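Local structure of luciferase-like enzymeAMP-CoA-ligase (Zophobas atratus, 4W8O) at residues A[62-76]-A[86-100]. The protein is a luciferase-like AMP-CoA-ligase of the ANL superfamily, which probably activates carboxylic acids with ATP as acyl-adenylates and passes them to coenzyme A. Numbering follows the deposited sequence.
Sequences LQKKGITSTDVVCFC and PLIASSYLGAKVVNL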
loop_
_atom_site.group_PDB
_atom_site.type_symbol
_atom_site.label_atom_id
_atom_site.label_comp_id
_atom_site.label_asym_id
_atom_site.label_seq_id
_atom_site.Cartn_x
_atom_site.Cartn_y
_atom_site.Cartn_z
ATOM N N LEU A 62 13.031 -2.879 20.824
ATOM C CA LEU A 62 13.824 -3.129 19.610
ATOM C C LEU A 62 15.208 -2.464 19.694
ATOM O O LEU A 62 16.206 -3.022 19.240
ATOM C CB LEU A 62 13.080 -2.647 18.360
ATOM C CG LEU A 62 11.936 -3.528 17.844
ATOM C CD1 LEU A 62 11.188 -2.810 16.733
ATOM C CD2 LEU A 62 12.437 -4.877 17.357
ATOM N N GLN A 63 15.241 -1.280 20.291
ATOM C CA GLN A 63 16.462 -0.512 20.476
ATOM C C GLN A 63 17.440 -1.251 21.394
ATOM O O GLN A 63 18.641 -1.314 21.127
ATOM C CB GLN A 63 16.090 0.858 21.059
ATOM C CG GLN A 63 17.147 1.939 20.970
ATOM C CD GLN A 63 16.568 3.303 21.328
ATOM O OE1 GLN A 63 16.051 3.501 22.429
ATOM N NE2 GLN A 63 16.635 4.239 20.397
ATOM N N LYS A 64 16.912 -1.834 22.462
ATOM C CA LYS A 64 17.723 -2.614 23.391
ATOM C C LYS A 64 18.285 -3.881 22.736
ATOM O O LYS A 64 19.354 -4.352 23.127
ATOM C CB LYS A 64 16.905 -2.974 24.644
ATOM C CG LYS A 64 16.534 -1.768 25.496
ATOM C CD LYS A 64 15.663 -2.151 26.683
ATOM C CE LYS A 64 15.426 -0.948 27.579
ATOM N NZ LYS A 64 14.463 -1.230 28.676
ATOM N N LYS A 65 17.566 -4.419 21.748
ATOM C CA LYS A 65 18.049 -5.562 20.963
ATOM C C LYS A 65 19.105 -5.179 19.926
ATOM O O LYS A 65 19.605 -6.046 19.211
ATOM C CB LYS A 65 16.895 -6.259 20.239
ATOM C CG LYS A 65 15.891 -6.977 21.121
ATOM C CD LYS A 65 14.815 -7.582 20.225
ATOM C CE LYS A 65 13.901 -8.519 20.980
ATOM N NZ LYS A 65 14.561 -9.770 21.423
ATOM N N GLY A 66 19.412 -3.888 19.814
ATOM C CA GLY A 66 20.470 -3.407 18.936
ATOM C C GLY A 66 20.010 -2.976 17.550
ATOM O O GLY A 66 20.848 -2.790 16.667
ATOM N N ILE A 67 18.694 -2.812 17.360
ATOM C CA ILE A 67 18.135 -2.364 16.082
ATOM C C ILE A 67 18.437 -0.888 15.845
ATOM O O ILE A 67 18.245 -0.052 16.726
ATOM C CB ILE A 67 16.601 -2.587 16.013
ATOM C CG1 ILE A 67 16.268 -4.084 16.039
ATOM C CG2 ILE A 67 15.994 -1.937 14.772
ATOM C CD1 ILE A 67 16.725 -4.875 14.833
ATOM N N THR A 68 18.924 -0.583 14.647
ATOM C CA THR A 68 19.165 0.791 14.232
ATOM C C THR A 68 18.679 0.956 12.803
ATOM O O THR A 68 18.152 0.020 12.198
ATOM C CB THR A 68 20.661 1.159 14.326
ATOM O OG1 THR A 68 21.407 0.362 13.406
ATOM C CG2 THR A 68 21.190 0.935 15.743
ATOM N N SER A 69 18.869 2.147 12.253
ATOM C CA SER A 69 18.331 2.461 10.943
ATOM C C SER A 69 18.870 1.585 9.801
ATOM O O SER A 69 18.232 1.481 8.757
ATOM C CB SER A 69 18.583 3.931 10.625
ATOM O OG SER A 69 19.951 4.143 10.371
ATOM N N THR A 70 20.037 0.976 9.977
ATOM C CA THR A 70 20.618 0.130 8.928
ATOM C C THR A 70 19.976 -1.268 8.830
ATOM O O THR A 70 20.136 -1.944 7.829
ATOM C CB THR A 70 22.145 -0.017 9.098
ATOM O OG1 THR A 70 22.445 -0.441 10.428
ATOM C CG2 THR A 70 22.859 1.313 8.835
ATOM N N ASP A 71 19.248 -1.691 9.858
ATOM C CA ASP A 71 18.659 -3.022 9.874
ATOM C C ASP A 71 17.369 -3.117 9.080
ATOM O O ASP A 71 16.655 -2.138 8.924
ATOM C CB ASP A 71 18.380 -3.469 11.304
ATOM C CG ASP A 71 19.635 -3.624 12.110
ATOM O OD1 ASP A 71 20.553 -4.320 11.639
ATOM O OD2 ASP A 71 19.707 -3.055 13.215
ATOM N N VAL A 72 17.087 -4.315 8.590
ATOM C CA VAL A 72 15.808 -4.641 7.942
ATOM C C VAL A 72 14.958 -5.450 8.914
ATOM O O VAL A 72 15.439 -6.412 9.498
ATOM C CB VAL A 72 16.028 -5.480 6.670
ATOM C CG1 VAL A 72 14.699 -5.952 6.072
ATOM C CG2 VAL A 72 16.818 -4.682 5.648
ATOM N N VAL A 73 13.701 -5.060 9.090
ATOM C CA VAL A 73 12.780 -5.806 9.926
ATOM C C VAL A 73 11.652 -6.301 9.029
ATOM O O VAL A 73 11.032 -5.527 8.295
ATOM C CB VAL A 73 12.202 -4.967 11.078
ATOM C CG1 VAL A 73 11.287 -5.822 11.946
ATOM C CG2 VAL A 73 13.322 -4.374 11.917
ATOM N N CYS A 74 11.405 -7.599 9.099
ATOM C CA CYS A 74 10.470 -8.259 8.219
ATOM C C CYS A 74 9.204 -8.700 8.952
ATOM O O CYS A 74 9.230 -8.933 10.158
ATOM C CB CYS A 74 11.177 -9.456 7.616
ATOM S SG CYS A 74 10.315 -10.170 6.226
ATOM N N PHE A 75 8.099 -8.797 8.222
ATOM C CA PHE A 75 6.799 -9.160 8.787
ATOM C C PHE A 75 6.115 -10.204 7.915
ATOM O O PHE A 75 6.061 -10.059 6.692
ATOM C CB PHE A 75 5.920 -7.909 8.928
ATOM C CG PHE A 75 6.579 -6.838 9.726
ATOM C CD1 PHE A 75 7.451 -5.956 9.121
ATOM C CD2 PHE A 75 6.403 -6.775 11.101
ATOM C CE1 PHE A 75 8.116 -5.000 9.866
ATOM C CE2 PHE A 75 7.060 -5.825 11.847
ATOM C CZ PHE A 75 7.919 -4.942 11.238
ATOM N N CYS A 76 5.625 -11.270 8.540
ATOM C CA CYS A 76 4.794 -12.259 7.847
ATOM C C CYS A 76 3.512 -12.538 8.632
ATOM O O CYS A 76 3.475 -13.405 9.514
ATOM C CB CYS A 76 5.562 -13.552 7.613
ATOM S SG CYS A 76 4.689 -14.658 6.484
ATOM N N PRO A 86 4.669 -3.404 15.391
ATOM C CA PRO A 86 6.128 -3.475 15.315
ATOM C C PRO A 86 6.724 -2.891 14.022
ATOM O O PRO A 86 7.910 -2.554 13.990
ATOM C CB PRO A 86 6.426 -4.976 15.449
ATOM C CG PRO A 86 5.165 -5.677 15.086
ATOM C CD PRO A 86 4.025 -4.726 15.267
ATOM N N LEU A 87 5.911 -2.777 12.976
ATOM C CA LEU A 87 6.308 -2.075 11.757
ATOM C C LEU A 87 6.457 -0.577 12.030
ATOM O O LEU A 87 7.470 0.041 11.662
ATOM C CB LEU A 87 5.281 -2.329 10.647
ATOM C CG LEU A 87 5.634 -1.749 9.277
ATOM C CD1 LEU A 87 5.206 -2.700 8.168
ATOM C CD2 LEU A 87 5.016 -0.380 9.055
ATOM N N ILE A 88 5.442 -0.007 12.679
ATOM C CA ILE A 88 5.448 1.398 13.099
ATOM C C ILE A 88 6.628 1.654 14.024
ATOM O O ILE A 88 7.345 2.642 13.871
ATOM C CB ILE A 88 4.132 1.757 13.835
ATOM C CG1 ILE A 88 2.953 1.767 12.854
ATOM C CG2 ILE A 88 4.235 3.105 14.536
ATOM C CD1 ILE A 88 1.609 1.554 13.517
ATOM N N ALA A 89 6.812 0.748 14.988
ATOM C CA ALA A 89 7.904 0.829 15.954
ATOM C C ALA A 89 9.268 0.824 15.259
ATOM O O ALA A 89 10.138 1.659 15.553
ATOM C CB ALA A 89 7.803 -0.333 16.938
ATOM N N SER A 90 9.443 -0.110 14.328
ATOM C CA SER A 90 10.680 -0.218 13.555
ATOM C C SER A 90 10.940 1.053 12.745
ATOM O O SER A 90 12.080 1.522 12.649
ATOM C CB SER A 90 10.614 -1.429 12.622
ATOM O OG SER A 90 10.613 -2.636 13.360
ATOM N N SER A 91 9.876 1.608 12.168
ATOM C CA SER A 91 9.967 2.869 11.443
ATOM C C SER A 91 10.395 4.036 12.332
ATOM O O SER A 91 11.100 4.919 11.866
ATOM C CB SER A 91 8.646 3.184 10.745
ATOM O OG SER A 91 8.408 2.238 9.718
ATOM N N TYR A 92 9.982 4.041 13.601
ATOM C CA TYR A 92 10.440 5.071 14.557
ATOM C C TYR A 92 11.962 5.086 14.665
ATOM O O TYR A 92 12.567 6.141 14.857
ATOM C CB TYR A 92 9.881 4.859 15.971
ATOM C CG TYR A 92 8.386 5.025 16.164
ATOM C CD1 TYR A 92 7.602 5.746 15.263
ATOM C CD2 TYR A 92 7.763 4.504 17.302
ATOM C CE1 TYR A 92 6.240 5.907 15.467
ATOM C CE2 TYR A 92 6.401 4.659 17.517
ATOM C CZ TYR A 92 5.641 5.356 16.597
ATOM O OH TYR A 92 4.289 5.519 16.797
ATOM N N LEU A 93 12.573 3.913 14.548
ATOM C CA LEU A 93 14.028 3.778 14.630
ATOM C C LEU A 93 14.729 3.974 13.291
ATOM O O LEU A 93 15.957 3.883 13.212
ATOM C CB LEU A 93 14.386 2.411 15.206
ATOM C CG LEU A 93 13.755 2.113 16.564
ATOM C CD1 LEU A 93 14.171 0.733 17.033
ATOM C CD2 LEU A 93 14.142 3.172 17.594
ATOM N N GLY A 94 13.959 4.257 12.241
ATOM C CA GLY A 94 14.508 4.446 10.910
ATOM C C GLY A 94 14.917 3.152 10.215
ATOM O O GLY A 94 15.569 3.195 9.170
ATOM N N ALA A 95 14.548 2.002 10.780
ATOM C CA ALA A 95 14.867 0.712 10.166
ATOM C C ALA A 95 14.003 0.492 8.909
ATOM O O ALA A 95 12.929 1.096 8.755
ATOM C CB ALA A 95 14.674 -0.426 11.164
ATOM N N LYS A 96 14.497 -0.354 8.014
ATOM C CA LYS A 96 13.804 -0.677 6.772
ATOM C C LYS A 96 12.750 -1.731 7.090
ATOM O O LYS A 96 13.073 -2.748 7.710
ATOM C CB LYS A 96 14.789 -1.237 5.736
ATOM C CG LYS A 96 15.790 -0.228 5.188
ATOM C CD LYS A 96 17.093 -0.157 5.965
ATOM C CE LYS A 96 17.913 1.067 5.563
ATOM N NZ LYS A 96 17.436 2.331 6.202
ATOM N N VAL A 97 11.511 -1.500 6.675
ATOM C CA VAL A 97 10.426 -2.470 6.905
ATOM C C VAL A 97 9.942 -3.089 5.608
ATOM O O VAL A 97 9.854 -2.416 4.582
ATOM C CB VAL A 97 9.217 -1.874 7.667
ATOM C CG1 VAL A 97 9.657 -1.363 9.026
ATOM C CG2 VAL A 97 8.524 -0.764 6.873
ATOM N N VAL A 98 9.634 -4.382 5.672
ATOM C CA VAL A 98 9.208 -5.143 4.507
ATOM C C VAL A 98 8.266 -6.276 4.917
ATOM O O VAL A 98 8.471 -6.932 5.932
ATOM C CB VAL A 98 10.424 -5.691 3.713
ATOM C CG1 VAL A 98 11.270 -6.636 4.554
ATOM C CG2 VAL A 98 9.961 -6.383 2.436
ATOM N N ASN A 99 7.236 -6.501 4.118
ATOM C CA ASN A 99 6.251 -7.539 4.405
ATOM C C ASN A 99 6.314 -8.700 3.422
ATOM O O ASN A 99 6.530 -8.502 2.223
ATOM C CB ASN A 99 4.855 -6.923 4.419
ATOM C CG ASN A 99 4.740 -5.790 5.418
ATOM O OD1 ASN A 99 4.514 -6.027 6.594
ATOM N ND2 ASN A 99 4.940 -4.543 4.954
ATOM N N LEU A 100 6.138 -9.913 3.944
ATOM C CA LEU A 100 6.022 -11.115 3.127
ATOM C C LEU A 100 4.576 -11.597 3.100
ATOM O O LEU A 100 3.825 -11.362 4.039
ATOM C CB LEU A 100 6.896 -12.228 3.687
ATOM C CG LEU A 100 8.354 -11.878 3.946
ATOM C CD1 LEU A 100 9.049 -13.088 4.531
ATOM C CD2 LEU A 100 9.066 -11.405 2.688
#
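Strands 72-76 and 96-99, joined through helix 85-92, make a beta-alpha-beta crossover in which Val73, Phe75 and Val97 face the helix. In the parallel pattern Val73 and Phe75 each use both N and O: Val73 N gives a nearly straight bond to Lys96 O (2.8 Å, 171°), and Phe75 O accepts from Leu100 N. Phe75 is the large wedge under the helix. With CG beside its backbone N (chi1 -55°), the ring reaches back so that Leu87 CB lies over one face, 4.1 Å from the centroid, in a CH-pi contact, while Pro86 CB meets the edge at CE2 (3.8 Å). A leucine in place of Phe75 would probably lose this CH-pi contact and leave a gap beneath Pro86 and Leu87. Ser90, small enough to sit close above Val73, turns OG back to Pro86 O (2.8 Å), satisfying a hydroxyl buried among Val73 and Leu62 methyls. Gly94 ends the helix in a Schellman motif, its positive phi and closeness to Ser69 both suiting a residue without a side chain. On the other sheet face Lys96, bent at chi2 and chi4, brings NZ to Ser69 O (2.8 Å) and also bonds Thr179 O. Strands 120-124 and 179-184 flank the pair, Phe122 meeting the Phe75 ring, and helix 48-64 packs against Ala89.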